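Local coordinates for protein oxidoreductase (Bordetella pertussis, PDB 3Q2K) that probably oxidises a UDP-linked N-acetylglucosamine uronic acid with NAD as cofactor, a step in making 2,3-diacetamido-2,3-dideoxy-D-mannuronic acid, at residues I46-Q51 with G320-Y325. Numbering follows the deposited sequence.
Sequences IGAIAQ and GHPLYY. With NAI (1,4-dihydronicotinamide adenine dinucleotide), chain U.
A48 points its methyl group toward residues 321-325. Its CB meets Y325 CD2 at 3.6 Å and the P322 backbone at CA at 3.7 Å. The small side chain is consistent with the close approach of the helices: the axes of the short segments 46-50 and 321-325 approach to 8.5 Å, with a crossing angle of -52°. CG1 of I49 sits over one face of the Y325 ring, and the two side chains cross at a slant. This CG1 makes a CH-pi contact 4.2 Å from the ring centroid, 26° off the normal. CG1 sits beside the backbone N of I49 (chi1 -77°), and CD1 continues from it toward the phenol end of Y325. The hydroxyl there is hydrogen-bonded to ND1 of H45, which probably limits how the ring can shift. At the outer end Q51 lies alongside P322, with OE1 3.8 Å from P322 CB. No hydrogen bond joins the two segments. Helix 42-50 follows the first strand of the NAD-binding Rossmann fold, and helix 321-333 belongs to the C-terminal alpha/beta family region, as in other GFO/IDH/MocA oxidoreductases. H321 links this packing to the cofactor. Its CB touches A48 CB at 4.0 Å, while its imidazole turns to the nicotinamide end of the NADH. NE2 lies 3.6 Å from the carboxamide N7N and is hydrogen-bonded to E122, which also bonds the cofactor.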
loop_
_atom_site.group_PDB
_atom_site.type_symbol
_atom_site.label_atom_id
_atom_site.label_comp_id
_atom_site.label_asym_id
_atom_site.label_seq_id
_atom_site.Cartn_x
_atom_site.Cartn_y
_atom_site.Cartn_z
ATOM N N ILE C 46 24.245 14.893 -41.036
ATOM C CA ILE C 46 24.765 15.225 -42.362
ATOM C C ILE C 46 26.238 15.624 -42.275
ATOM O O ILE C 46 27.087 15.103 -42.994
ATOM C CB ILE C 46 24.035 16.437 -42.963
ATOM C CG1 ILE C 46 22.606 16.090 -43.372
ATOM C CG2 ILE C 46 24.764 16.966 -44.198
ATOM C CD1 ILE C 46 21.833 17.384 -43.552
ATOM N N GLY C 47 26.580 16.556 -41.394
ATOM C CA GLY C 47 27.983 16.906 -41.225
ATOM C C GLY C 47 28.903 15.911 -40.544
ATOM O O GLY C 47 30.124 15.951 -40.700
ATOM N N ALA C 48 28.346 15.010 -39.743
ATOM C CA ALA C 48 29.224 14.033 -39.115
ATOM C C ALA C 48 29.536 13.023 -40.209
ATOM O O ALA C 48 30.682 12.598 -40.361
ATOM C CB ALA C 48 28.579 13.355 -37.916
ATOM N N ILE C 49 28.511 12.661 -40.974
ATOM C CA ILE C 49 28.687 11.637 -42.000
ATOM C C ILE C 49 29.731 12.104 -43.009
ATOM O O ILE C 49 30.627 11.350 -43.391
ATOM C CB ILE C 49 27.390 11.305 -42.744
ATOM C CG1 ILE C 49 26.526 10.413 -41.850
ATOM C CG2 ILE C 49 27.749 10.587 -44.039
ATOM C CD1 ILE C 49 25.045 10.383 -42.174
ATOM N N ALA C 50 29.595 13.368 -43.397
ATOM C CA ALA C 50 30.483 14.042 -44.338
ATOM C C ALA C 50 31.883 14.147 -43.746
ATOM O O ALA C 50 32.878 14.199 -44.464
ATOM C CB ALA C 50 29.942 15.424 -44.682
ATOM N N GLN C 51 31.982 14.150 -42.423
ATOM C CA GLN C 51 33.302 14.187 -41.813
ATOM C C GLN C 51 33.969 12.817 -41.940
ATOM O O GLN C 51 35.132 12.657 -41.582
ATOM C CB GLN C 51 33.181 14.634 -40.357
ATOM C CG GLN C 51 34.253 15.625 -39.946
ATOM C CD GLN C 51 33.676 16.787 -39.168
ATOM O OE1 GLN C 51 33.922 16.892 -37.970
ATOM N NE2 GLN C 51 32.893 17.642 -39.818
ATOM N N GLY C 320 28.895 16.813 -31.142
ATOM C CA GLY C 320 29.408 15.544 -30.644
ATOM C C GLY C 320 29.265 14.369 -31.591
ATOM O O GLY C 320 29.926 13.334 -31.465
ATOM N N HIS C 321 28.369 14.523 -32.557
ATOM C CA HIS C 321 28.106 13.364 -33.399
ATOM C C HIS C 321 29.313 12.824 -34.169
ATOM O O HIS C 321 29.382 11.613 -34.382
ATOM C CB HIS C 321 26.914 13.607 -34.327
ATOM C CG HIS C 321 25.629 13.876 -33.610
ATOM N ND1 HIS C 321 25.351 15.089 -33.017
ATOM C CD2 HIS C 321 24.520 13.115 -33.454
ATOM C CE1 HIS C 321 24.127 15.060 -32.521
ATOM N NE2 HIS C 321 23.618 13.859 -32.735
ATOM N N PRO C 322 30.256 13.683 -34.593
ATOM C CA PRO C 322 31.344 13.186 -35.435
ATOM C C PRO C 322 32.043 12.006 -34.767
ATOM O O PRO C 322 32.352 10.994 -35.403
ATOM C CB PRO C 322 32.291 14.387 -35.596
ATOM C CG PRO C 322 31.728 15.468 -34.714
ATOM C CD PRO C 322 30.265 15.155 -34.542
ATOM N N LEU C 323 32.286 12.147 -33.469
ATOM C CA LEU C 323 32.876 11.079 -32.668
ATOM C C LEU C 323 32.020 9.824 -32.535
ATOM O O LEU C 323 32.536 8.706 -32.570
ATOM C CB LEU C 323 33.132 11.634 -31.269
ATOM C CG LEU C 323 34.443 12.413 -31.277
ATOM C CD1 LEU C 323 34.464 13.400 -30.118
ATOM C CD2 LEU C 323 35.540 11.354 -31.231
ATOM N N TYR C 324 30.716 9.995 -32.340
ATOM C CA TYR C 324 29.857 8.820 -32.249
ATOM C C TYR C 324 29.926 8.009 -33.539
ATOM O O TYR C 324 29.830 6.782 -33.525
ATOM C CB TYR C 324 28.403 9.212 -31.971
ATOM C CG TYR C 324 27.445 8.042 -31.847
ATOM C CD1 TYR C 324 26.768 7.556 -32.955
ATOM C CD2 TYR C 324 27.225 7.407 -30.630
ATOM C CE1 TYR C 324 25.883 6.496 -32.858
ATOM C CE2 TYR C 324 26.349 6.336 -30.524
ATOM C CZ TYR C 324 25.700 5.871 -31.647
ATOM O OH TYR C 324 24.806 4.827 -31.571
ATOM N N TYR C 325 30.001 8.680 -34.682
ATOM C CA TYR C 325 29.821 7.926 -35.916
ATOM C C TYR C 325 31.072 7.104 -36.184
ATOM O O TYR C 325 31.000 6.091 -36.878
ATOM C CB TYR C 325 29.553 8.845 -37.106
ATOM C CG TYR C 325 28.094 9.031 -37.442
ATOM C CD1 TYR C 325 27.418 8.152 -38.280
ATOM C CD2 TYR C 325 27.409 10.131 -36.952
ATOM C CE1 TYR C 325 26.087 8.359 -38.602
ATOM C CE2 TYR C 325 26.082 10.339 -37.268
ATOM C CZ TYR C 325 25.422 9.458 -38.095
ATOM O OH TYR C 325 24.097 9.705 -38.380
HETATM P PA NAI U . 12.680 18.440 -35.310
HETATM O O1A NAI U . 11.288 18.937 -35.277
HETATM O O2A NAI U . 13.629 19.703 -35.636
HETATM O O5B NAI U . 13.089 17.591 -36.619
HETATM C C5B NAI U . 11.920 16.906 -37.055
HETATM C C4B NAI U . 11.956 16.407 -38.494
HETATM O O4B NAI U . 11.333 15.119 -38.578
HETATM C C3B NAI U . 11.056 17.479 -39.140
HETATM O O3B NAI U . 11.725 17.951 -40.312
HETATM C C2B NAI U . 9.750 16.658 -39.332
HETATM O O2B NAI U . 9.011 17.049 -40.492
HETATM C C1B NAI U . 10.392 15.288 -39.648
HETATM N N9A NAI U . 9.349 14.280 -39.573
HETATM C C8A NAI U . 8.224 14.286 -38.808
HETATM N N7A NAI U . 7.582 13.174 -39.040
HETATM C C5A NAI U . 8.217 12.400 -39.949
HETATM C C6A NAI U . 8.006 11.145 -40.552
HETATM N N6A NAI U . 6.914 10.355 -40.242
HETATM N N1A NAI U . 8.926 10.719 -41.412
HETATM C C2A NAI U . 10.010 11.422 -41.694
HETATM N N3A NAI U . 10.242 12.599 -41.155
HETATM C C4A NAI U . 9.389 13.106 -40.275
HETATM O O3 NAI U . 13.214 18.085 -33.841
HETATM P PN NAI U . 14.708 17.505 -33.737
HETATM O O1N NAI U . 15.312 18.448 -32.680
HETATM O O2N NAI U . 15.697 17.554 -34.920
HETATM O O5D NAI U . 14.549 16.068 -33.012
HETATM C C5D NAI U . 15.678 15.284 -33.372
HETATM C C4D NAI U . 15.527 13.854 -32.839
HETATM O O4D NAI U . 16.892 13.676 -32.405
HETATM C C3D NAI U . 14.658 13.759 -31.569
HETATM O O3D NAI U . 14.600 12.448 -31.019
HETATM C C2D NAI U . 15.547 14.558 -30.595
HETATM O O2D NAI U . 15.323 14.023 -29.295
HETATM C C1D NAI U . 16.931 13.999 -31.003
HETATM N N1N NAI U . 18.021 14.952 -30.811
HETATM C C2N NAI U . 19.150 14.480 -30.331
HETATM C C3N NAI U . 20.206 15.363 -30.144
HETATM C C7N NAI U . 21.475 14.860 -29.590
HETATM O O7N NAI U . 22.235 15.634 -29.046
HETATM N N7N NAI U . 21.730 13.539 -29.680
HETATM C C4N NAI U . 20.038 16.714 -30.442
HETATM C C5N NAI U . 18.812 17.132 -30.925
HETATM C C6N NAI U . 17.800 16.213 -31.119
#